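Local coordinates for protein of unknown function (Shewanella baltica, PDB 2Q9R), which is of unknown function, an all-helical member of the DUF416 family that forms a dimer and, in this crystal, holds benzoic acid in a pocket, at residues A[23-28]-A[103-108]; A[40-45]-A[85-90]; A[98-103]-A[121-126]. All coordinates share one frame; numbering follows the deposited sequence.

Contact 1 (A[23-28]-A[103-108])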
loop_
_atom_site.group_PDB
_atom_site.type_symbol
_atom_site.label_atom_id
_atom_site.label_comp_id
_atom_site.label_asym_id
_atom_site.label_seq_id
_atom_site.Cartn_x
_atom_site.Cartn_y
_atom_site.Cartn_z
ATOM N N PHE A 23 -21.604 -9.919 -1.816
ATOM C CA PHE A 23 -20.139 -10.008 -1.758
ATOM C C PHE A 23 -19.474 -9.292 -2.950
ATOM O O PHE A 23 -18.552 -8.465 -2.791
ATOM C CB PHE A 23 -19.727 -11.511 -1.691
ATOM C CG PHE A 23 -18.220 -11.744 -1.657
ATOM C CD1 PHE A 23 -17.489 -11.814 -2.826
ATOM C CD2 PHE A 23 -17.547 -11.892 -0.428
ATOM C CE1 PHE A 23 -16.117 -12.051 -2.801
ATOM C CE2 PHE A 23 -16.170 -12.088 -0.390
ATOM C CZ PHE A 23 -15.444 -12.142 -1.575
ATOM N N ALA A 24 -19.921 -9.658 -4.150
ATOM C CA ALA A 24 -19.369 -9.128 -5.410
ATOM C C ALA A 24 -19.696 -7.637 -5.612
ATOM O O ALA A 24 -18.851 -6.842 -6.065
ATOM C CB ALA A 24 -19.911 -9.988 -6.610
ATOM N N THR A 25 -20.893 -7.222 -5.227
ATOM C CA THR A 25 -21.260 -5.801 -5.293
ATOM C C THR A 25 -20.331 -4.969 -4.423
ATOM O O THR A 25 -19.820 -3.965 -4.890
ATOM C CB THR A 25 -22.702 -5.587 -4.891
ATOM O OG1 THR A 25 -23.493 -6.395 -5.778
ATOM C CG2 THR A 25 -23.162 -4.097 -5.028
ATOM N N ALA A 26 -20.131 -5.412 -3.179
ATOM C CA ALA A 26 -19.227 -4.731 -2.238
ATOM C C ALA A 26 -17.786 -4.614 -2.815
ATOM O O ALA A 26 -17.132 -3.560 -2.722
ATOM C CB ALA A 26 -19.226 -5.486 -0.883
ATOM N N LEU A 27 -17.260 -5.709 -3.356
ATOM C CA LEU A 27 -15.973 -5.661 -4.042
ATOM C C LEU A 27 -15.957 -4.697 -5.243
ATOM O O LEU A 27 -14.974 -4.047 -5.490
ATOM C CB LEU A 27 -15.508 -7.071 -4.482
ATOM C CG LEU A 27 -15.083 -8.046 -3.383
ATOM C CD1 LEU A 27 -14.429 -9.273 -4.001
ATOM C CD2 LEU A 27 -14.162 -7.368 -2.269
ATOM N N CYS A 28 -17.027 -4.594 -5.996
ATOM C CA CYS A 28 -17.012 -3.729 -7.172
ATOM C C CYS A 28 -17.026 -2.288 -6.751
ATOM O O CYS A 28 -16.402 -1.474 -7.379
ATOM C CB CYS A 28 -18.198 -3.984 -8.080
ATOM S SG CYS A 28 -18.081 -5.491 -9.025
ATOM N N SER A 103 -19.370 -4.804 -15.224
ATOM C CA SER A 103 -20.019 -5.405 -16.383
ATOM C C SER A 103 -20.256 -6.899 -16.181
ATOM O O SER A 103 -21.323 -7.397 -16.493
ATOM C CB SER A 103 -19.198 -5.204 -17.653
ATOM O OG SER A 103 -18.975 -3.834 -17.932
ATOM N N THR A 104 -19.226 -7.613 -15.718
ATOM C CA THR A 104 -19.315 -9.049 -15.420
ATOM C C THR A 104 -20.420 -9.344 -14.382
ATOM O O THR A 104 -21.232 -10.225 -14.564
ATOM C CB THR A 104 -17.959 -9.567 -14.905
ATOM O OG1 THR A 104 -16.950 -9.261 -15.876
ATOM C CG2 THR A 104 -17.991 -11.073 -14.617
ATOM N N LEU A 105 -20.475 -8.564 -13.313
ATOM C CA LEU A 105 -21.525 -8.767 -12.296
ATOM C C LEU A 105 -22.945 -8.524 -12.818
ATOM O O LEU A 105 -23.874 -9.324 -12.539
ATOM C CB LEU A 105 -21.217 -7.896 -11.066
ATOM C CG LEU A 105 -22.284 -7.900 -9.989
ATOM C CD1 LEU A 105 -22.656 -9.362 -9.558
ATOM C CD2 LEU A 105 -21.788 -7.037 -8.820
ATOM N N LEU A 106 -23.150 -7.407 -13.528
ATOM C CA LEU A 106 -24.440 -7.152 -14.144
ATOM C C LEU A 106 -24.789 -8.265 -15.123
ATOM O O LEU A 106 -25.923 -8.727 -15.159
ATOM C CB LEU A 106 -24.447 -5.829 -14.894
ATOM C CG LEU A 106 -24.784 -4.542 -14.160
ATOM C CD1 LEU A 106 -24.432 -3.343 -15.037
ATOM C CD2 LEU A 106 -26.254 -4.528 -13.772
ATOM N N GLY A 107 -23.810 -8.712 -15.902
ATOM C CA GLY A 107 -24.054 -9.805 -16.849
ATOM C C GLY A 107 -24.402 -11.113 -16.163
ATOM O O GLY A 107 -25.251 -11.856 -16.640
ATOM N N ALA A 108 -23.771 -11.371 -15.024
ATOM C CA ALA A 108 -24.007 -12.588 -14.248
ATOM C C ALA A 108 -25.395 -12.598 -13.599
ATOM O O ALA A 108 -26.070 -13.619 -13.602
ATOM C CB ALA A 108 -22.923 -12.762 -13.206
#
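Leu105 carries the apolar packing here: its forked end lies against Ala24, Thr25 and Cys28 of the facing helix. CD1 and CD2 both reach the methyl of Ala24, with CD1 4.1 Å from Ala24 CB, while CD2 alone goes on to the sulfur, 4.0 Å from Cys28 SG. A chi1 of 174° sets CG opposite the leucine's own N, and the fork at its end faces the 23-28 helix. CD2 meets the backbone as well, 3.7 Å from Thr25 N.

The two segments belong to helices 17-42 and 92-111, which run nearly antiparallel in the interior of this all-helical fold. Their local axes approach to 10.6 Å at 157°, a gap that one leucine bridges against small residues.

The polar side of the contact is a hydroxyl set beside a methyl. Thr25 OG1 sits 3.5 Å from Leu105 CD2, the two side chains crossing at about a right angle. That buried oxygen is satisfied within its own helix, by a hydrogen bond with Gln21 O. Around this core, Ile117 and Ile120 touch Ala24, and Leu54 of helix 47-62 touches Cys28.

Contact 2 (A[40-45]-A[85-90]). With SO4 (sulfate ion), chain B.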
loop_
_atom_site.group_PDB
_atom_site.type_symbol
_atom_site.label_atom_id
_atom_site.label_comp_id
_atom_site.label_asym_id
_atom_site.label_seq_id
_atom_site.Cartn_x
_atom_site.Cartn_y
_atom_site.Cartn_z
ATOM N N GLU A 40 -9.587 10.899 -14.417
ATOM C CA GLU A 40 -9.231 12.258 -14.171
ATOM C C GLU A 40 -7.839 12.536 -14.707
ATOM O O GLU A 40 -7.620 13.519 -15.389
ATOM C CB GLU A 40 -9.303 12.505 -12.682
ATOM C CG GLU A 40 -8.779 13.833 -12.220
ATOM C CD GLU A 40 -8.572 13.844 -10.716
ATOM O OE1 GLU A 40 -9.499 13.384 -9.985
ATOM O OE2 GLU A 40 -7.478 14.289 -10.287
ATOM N N VAL A 41 -6.901 11.640 -14.421
ATOM C CA VAL A 41 -5.530 11.816 -14.831
ATOM C C VAL A 41 -5.351 11.652 -16.340
ATOM O O VAL A 41 -4.629 12.390 -16.960
ATOM C CB VAL A 41 -4.595 10.819 -14.067
ATOM C CG1 VAL A 41 -3.140 10.827 -14.642
ATOM C CG2 VAL A 41 -4.631 11.158 -12.558
ATOM N N CYS A 42 -5.964 10.640 -16.911
ATOM C CA CYS A 42 -5.763 10.364 -18.327
ATOM C C CYS A 42 -6.864 10.967 -19.219
ATOM O O CYS A 42 -6.819 10.783 -20.417
ATOM C CB CYS A 42 -5.639 8.872 -18.544
ATOM S SG CYS A 42 -4.106 8.206 -17.833
ATOM N N GLU A 43 -7.808 11.696 -18.616
ATOM C CA GLU A 43 -8.873 12.427 -19.326
ATOM C C GLU A 43 -9.638 11.468 -20.230
ATOM O O GLU A 43 -9.730 11.671 -21.433
ATOM C CB GLU A 43 -8.295 13.613 -20.090
ATOM C CG GLU A 43 -7.470 14.531 -19.201
ATOM C CD GLU A 43 -6.923 15.760 -19.910
ATOM O OE1 GLU A 43 -5.868 15.664 -20.582
ATOM O OE2 GLU A 43 -7.547 16.834 -19.771
ATOM N N PHE A 44 -10.124 10.389 -19.617
ATOM C CA PHE A 44 -10.884 9.362 -20.299
ATOM C C PHE A 44 -12.133 8.992 -19.510
ATOM O O PHE A 44 -12.075 8.801 -18.304
ATOM C CB PHE A 44 -10.059 8.082 -20.537
ATOM C CG PHE A 44 -10.863 6.990 -21.205
ATOM C CD1 PHE A 44 -10.940 6.925 -22.584
ATOM C CD2 PHE A 44 -11.626 6.095 -20.444
ATOM C CE1 PHE A 44 -11.734 5.963 -23.193
ATOM C CE2 PHE A 44 -12.430 5.144 -21.046
ATOM C CZ PHE A 44 -12.474 5.069 -22.422
ATOM N N GLY A 45 -13.256 8.887 -20.210
ATOM C CA GLY A 45 -14.432 8.187 -19.705
ATOM C C GLY A 45 -15.246 9.006 -18.740
ATOM O O GLY A 45 -14.921 10.152 -18.424
ATOM N N ALA A 85 -3.942 -0.290 -25.255
ATOM C CA ALA A 85 -3.133 0.252 -26.342
ATOM C C ALA A 85 -3.126 1.783 -26.372
ATOM O O ALA A 85 -2.198 2.400 -26.922
ATOM C CB ALA A 85 -3.617 -0.276 -27.670
ATOM N N ASP A 86 -4.154 2.407 -25.802
ATOM C CA ASP A 86 -4.316 3.850 -25.985
ATOM C C ASP A 86 -3.657 4.681 -24.898
ATOM O O ASP A 86 -3.649 5.910 -25.012
ATOM C CB ASP A 86 -5.795 4.210 -26.067
ATOM C CG ASP A 86 -6.426 3.758 -27.345
ATOM O OD1 ASP A 86 -5.728 3.746 -28.381
ATOM O OD2 ASP A 86 -7.644 3.438 -27.311
ATOM N N PHE A 87 -3.120 4.018 -23.864
ATOM C CA PHE A 87 -2.550 4.702 -22.686
ATOM C C PHE A 87 -1.215 4.142 -22.269
ATOM O O PHE A 87 -1.068 2.942 -22.195
ATOM C CB PHE A 87 -3.523 4.606 -21.502
ATOM C CG PHE A 87 -4.840 5.234 -21.793
ATOM C CD1 PHE A 87 -5.022 6.597 -21.592
ATOM C CD2 PHE A 87 -5.866 4.493 -22.351
ATOM C CE1 PHE A 87 -6.200 7.206 -21.918
ATOM C CE2 PHE A 87 -7.069 5.103 -22.691
ATOM C CZ PHE A 87 -7.237 6.467 -22.463
ATOM N N GLU A 88 -0.246 5.017 -21.995
ATOM C CA GLU A 88 1.026 4.601 -21.396
ATOM C C GLU A 88 0.932 4.447 -19.875
ATOM O O GLU A 88 1.675 3.676 -19.284
ATOM C CB GLU A 88 2.118 5.615 -21.671
ATOM C CG GLU A 88 2.558 5.697 -23.131
ATOM C CD GLU A 88 3.827 6.523 -23.291
ATOM O OE1 GLU A 88 4.602 6.633 -22.305
ATOM O OE2 GLU A 88 4.047 7.063 -24.397
ATOM N N ALA A 89 0.059 5.216 -19.248
ATOM C CA ALA A 89 -0.111 5.163 -17.795
ATOM C C ALA A 89 -0.591 3.780 -17.352
ATOM O O ALA A 89 -1.421 3.178 -18.014
ATOM C CB ALA A 89 -1.054 6.251 -17.332
ATOM N N TYR A 90 -0.053 3.291 -16.229
ATOM C CA TYR A 90 -0.405 1.982 -15.683
ATOM C C TYR A 90 -1.912 1.921 -15.309
ATOM O O TYR A 90 -2.538 0.853 -15.397
ATOM C CB TYR A 90 0.466 1.594 -14.443
ATOM C CG TYR A 90 0.091 0.214 -13.948
ATOM C CD1 TYR A 90 0.550 -0.926 -14.598
ATOM C CD2 TYR A 90 -0.811 0.057 -12.907
ATOM C CE1 TYR A 90 0.170 -2.196 -14.196
ATOM C CE2 TYR A 90 -1.211 -1.205 -12.496
ATOM C CZ TYR A 90 -0.742 -2.331 -13.157
ATOM O OH TYR A 90 -1.139 -3.582 -12.731
HETATM S S SO4 B . -1.125 8.569 -21.048
HETATM O O1 SO4 B . -0.347 9.101 -22.168
HETATM O O2 SO4 B . -2.419 9.250 -21.047
HETATM O O3 SO4 B . -1.375 7.148 -21.167
HETATM O O4 SO4 B . -0.347 8.815 -19.823
#
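Sulfate oxygen O3 is approached by two successive backbone amides of the 85-90 loop, and the same ion reaches over to Cys42 of the other segment. The sound bond is the one from Ala89 N, 3.1 Å to O3 and nearly straight at 169°. The contact from Glu88 N to O3 is short, bent and doubtful. O3 lies at the edge of the Phe87 ring, near its plane, and O2 of the same ion is 3.8 Å from Cys42 SG. The sulfate, probably from the crystallisation liquor, therefore sits beside the seam between helix end and loop.

The seam itself is apolar. Phe87 directs an edge toward the face of Phe44 in an offset edge-to-face pair, centroids 5.7 Å apart and planes at 81°; the leading atom is Phe87 CZ, 3.7 Å from Phe44 CD1. In Phe44 the ring carbon CG is trans to the main-chain nitrogen (chi1 178°), which swings the ring out to meet that edge. Next to CZ, Phe87 CE1 rests 3.8 Å from Cys42 CB, and Cys42 SG continues to the methyl of Ala89, 3.7 Å from Ala89 CB. Replacing Phe87 by a small residue such as alanine is likely to leave the Phe44 face without its edge partner and to open a gap beside Cys42 CB.

Phe38 also meets the Phe87 ring edge-to-face, and Pro82 touches both Phe87 and Phe44. At Glu43 the backbone leaves helix 17-42 with positive phi, and the next residue, Phe44, turns back to the loop: a small aromatic cluster at a helix C-terminus, near the benzoic acid pocket to which Phe38 belongs.

Contact 3 (A[98-103]-A[121-126])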
loop_
_atom_site.group_PDB
_atom_site.type_symbol
_atom_site.label_atom_id
_atom_site.label_comp_id
_atom_site.label_asym_id
_atom_site.label_seq_id
_atom_site.Cartn_x
_atom_site.Cartn_y
_atom_site.Cartn_z
ATOM N N ALA A 98 -11.954 -2.410 -13.045
ATOM C CA ALA A 98 -13.088 -1.845 -12.299
ATOM C C ALA A 98 -14.361 -1.863 -13.116
ATOM O O ALA A 98 -15.391 -2.331 -12.647
ATOM C CB ALA A 98 -12.814 -0.425 -11.859
ATOM N N VAL A 99 -14.285 -1.351 -14.339
ATOM C CA VAL A 99 -15.497 -1.312 -15.201
ATOM C C VAL A 99 -15.841 -2.739 -15.654
ATOM O O VAL A 99 -17.037 -3.144 -15.643
ATOM C CB VAL A 99 -15.378 -0.213 -16.355
ATOM C CG1 VAL A 99 -14.128 -0.397 -17.184
ATOM C CG2 VAL A 99 -16.629 -0.179 -17.246
ATOM N N VAL A 100 -14.823 -3.557 -15.938
ATOM C CA VAL A 100 -15.090 -4.926 -16.409
ATOM C C VAL A 100 -15.736 -5.805 -15.302
ATOM O O VAL A 100 -16.622 -6.645 -15.573
ATOM C CB VAL A 100 -13.817 -5.599 -17.011
ATOM C CG1 VAL A 100 -13.986 -7.101 -17.123
ATOM C CG2 VAL A 100 -13.430 -4.964 -18.387
ATOM N N ALA A 101 -15.326 -5.600 -14.066
ATOM C CA ALA A 101 -16.000 -6.239 -12.901
ATOM C C ALA A 101 -17.492 -5.920 -12.808
ATOM O O ALA A 101 -18.312 -6.785 -12.574
ATOM C CB ALA A 101 -15.301 -5.820 -11.601
ATOM N N ILE A 102 -17.823 -4.645 -12.950
ATOM C CA ILE A 102 -19.200 -4.218 -12.874
ATOM C C ILE A 102 -19.962 -4.830 -14.033
ATOM O O ILE A 102 -21.068 -5.372 -13.830
ATOM C CB ILE A 102 -19.325 -2.669 -12.855
ATOM C CG1 ILE A 102 -18.670 -2.133 -11.573
ATOM C CG2 ILE A 102 -20.788 -2.276 -12.926
ATOM C CD1 ILE A 102 -18.324 -0.625 -11.585
ATOM N N SER A 103 -19.370 -4.804 -15.224
ATOM C CA SER A 103 -20.019 -5.405 -16.383
ATOM C C SER A 103 -20.256 -6.899 -16.181
ATOM O O SER A 103 -21.323 -7.397 -16.493
ATOM C CB SER A 103 -19.198 -5.204 -17.653
ATOM O OG SER A 103 -18.975 -3.834 -17.932
ATOM N N SER A 121 -14.222 -12.280 -7.123
ATOM C CA SER A 121 -13.144 -12.387 -6.091
ATOM C C SER A 121 -11.727 -12.394 -6.682
ATOM O O SER A 121 -10.821 -11.712 -6.184
ATOM C CB SER A 121 -13.291 -13.640 -5.210
ATOM O OG SER A 121 -12.130 -13.801 -4.356
ATOM N N LYS A 122 -11.535 -13.223 -7.694
ATOM C CA LYS A 122 -10.273 -13.335 -8.403
ATOM C C LYS A 122 -9.913 -12.069 -9.175
ATOM O O LYS A 122 -8.750 -11.680 -9.282
ATOM C CB LYS A 122 -10.360 -14.501 -9.374
ATOM C CG LYS A 122 -10.417 -15.875 -8.668
ATOM C CD LYS A 122 -10.533 -17.029 -9.681
ATOM C CE LYS A 122 -10.444 -18.428 -9.011
ATOM N NZ LYS A 122 -10.572 -19.541 -10.022
ATOM N N LEU A 123 -10.912 -11.407 -9.736
ATOM C CA LEU A 123 -10.654 -10.190 -10.460
ATOM C C LEU A 123 -10.064 -9.173 -9.496
ATOM O O LEU A 123 -9.027 -8.552 -9.766
ATOM C CB LEU A 123 -11.939 -9.717 -11.116
ATOM C CG LEU A 123 -11.831 -8.487 -12.001
ATOM C CD1 LEU A 123 -12.972 -8.459 -13.032
ATOM C CD2 LEU A 123 -11.840 -7.246 -11.114
ATOM N N SER A 124 -10.672 -9.076 -8.313
ATOM C CA SER A 124 -10.225 -8.111 -7.319
ATOM C C SER A 124 -8.826 -8.414 -6.872
ATOM O O SER A 124 -8.013 -7.494 -6.816
ATOM C CB SER A 124 -11.157 -8.075 -6.102
ATOM O OG SER A 124 -10.766 -7.045 -5.198
ATOM N N SER A 125 -8.542 -9.689 -6.555
ATOM C CA SER A 125 -7.242 -10.031 -6.081
ATOM C C SER A 125 -6.176 -9.945 -7.178
ATOM O O SER A 125 -5.019 -9.585 -6.908
ATOM C CB SER A 125 -7.231 -11.364 -5.319
ATOM O OG SER A 125 -7.710 -12.399 -6.123
ATOM N N SER A 126 -6.533 -10.266 -8.406
ATOM C CA SER A 126 -5.551 -10.160 -9.482
ATOM C C SER A 126 -5.114 -8.733 -9.741
ATOM O O SER A 126 -3.965 -8.491 -10.090
ATOM C CB SER A 126 -6.129 -10.731 -10.767
ATOM O OG SER A 126 -6.497 -12.072 -10.524
#
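Leu123 packs onto Ala101 where helix 120-136 meets helix 92-111, a helix-to-helix contact inside the all-alpha DUF416 fold with 17 mostly helical residues between the segments. The backbones come close at this point, Ala101 CA and Leu123 CA being 7.1 Å apart, which the small alanine permits.

All the contacts across the pair are apolar. Leu123 straddles the alanine methyl with both branches: CD2 is 3.8 Å from Ala101 CB, and CD1 lies equally near that methyl while also touching the backbone, 3.8 Å from Ala101 CA. CG stands anti to the leucine's own backbone N (chi1 -176°), carrying the fork out toward the other helix. At the margin, Val100 CG1 makes a looser contact with Leu123 CD1 at 4.4 Å. Met31 of helix 17-42 touches both Ala101 and Leu123, so a third helix closes over one flank.

Several polar side chains of the 121-126 segment turn to other partners. Ser124 OG is hydrogen-bonded to Glu158 OE2 and Ser121 OG to Gln162 OE1, tying this helix to helix 153-170, while Lys122 makes a cation-pi contact with Phe9. Within the segment, Lys122 O accepts two bonds from one residue. Ser126 N and Ser126 OG reach it from opposite faces of the carbonyl plane, the hydroxyl at 2.6 Å from Lys122 O and tilted 35° from that plane.

Contacts 1 and 3 adjoin near the centre of the chain: their centres are about 8 Å apart, both use helix 92-111, and they share Ser103. They meet by packing, with Cys28 SG 3.8 Å from Ala101 O and Leu27 CD1 4.0 Å from Ser121 CA, and their segments alternate along the chain. Contact 2 lies at the surface, its centre about 23 Å from that of contact 1 and about 18 Å from that of contact 3, yet helix 17-42 runs from contact 1 to contact 2. A bound benzoic acid lies about 6 Å from the Ala89 side chain, whereas the side chain of Leu123 is about 13 Å from one.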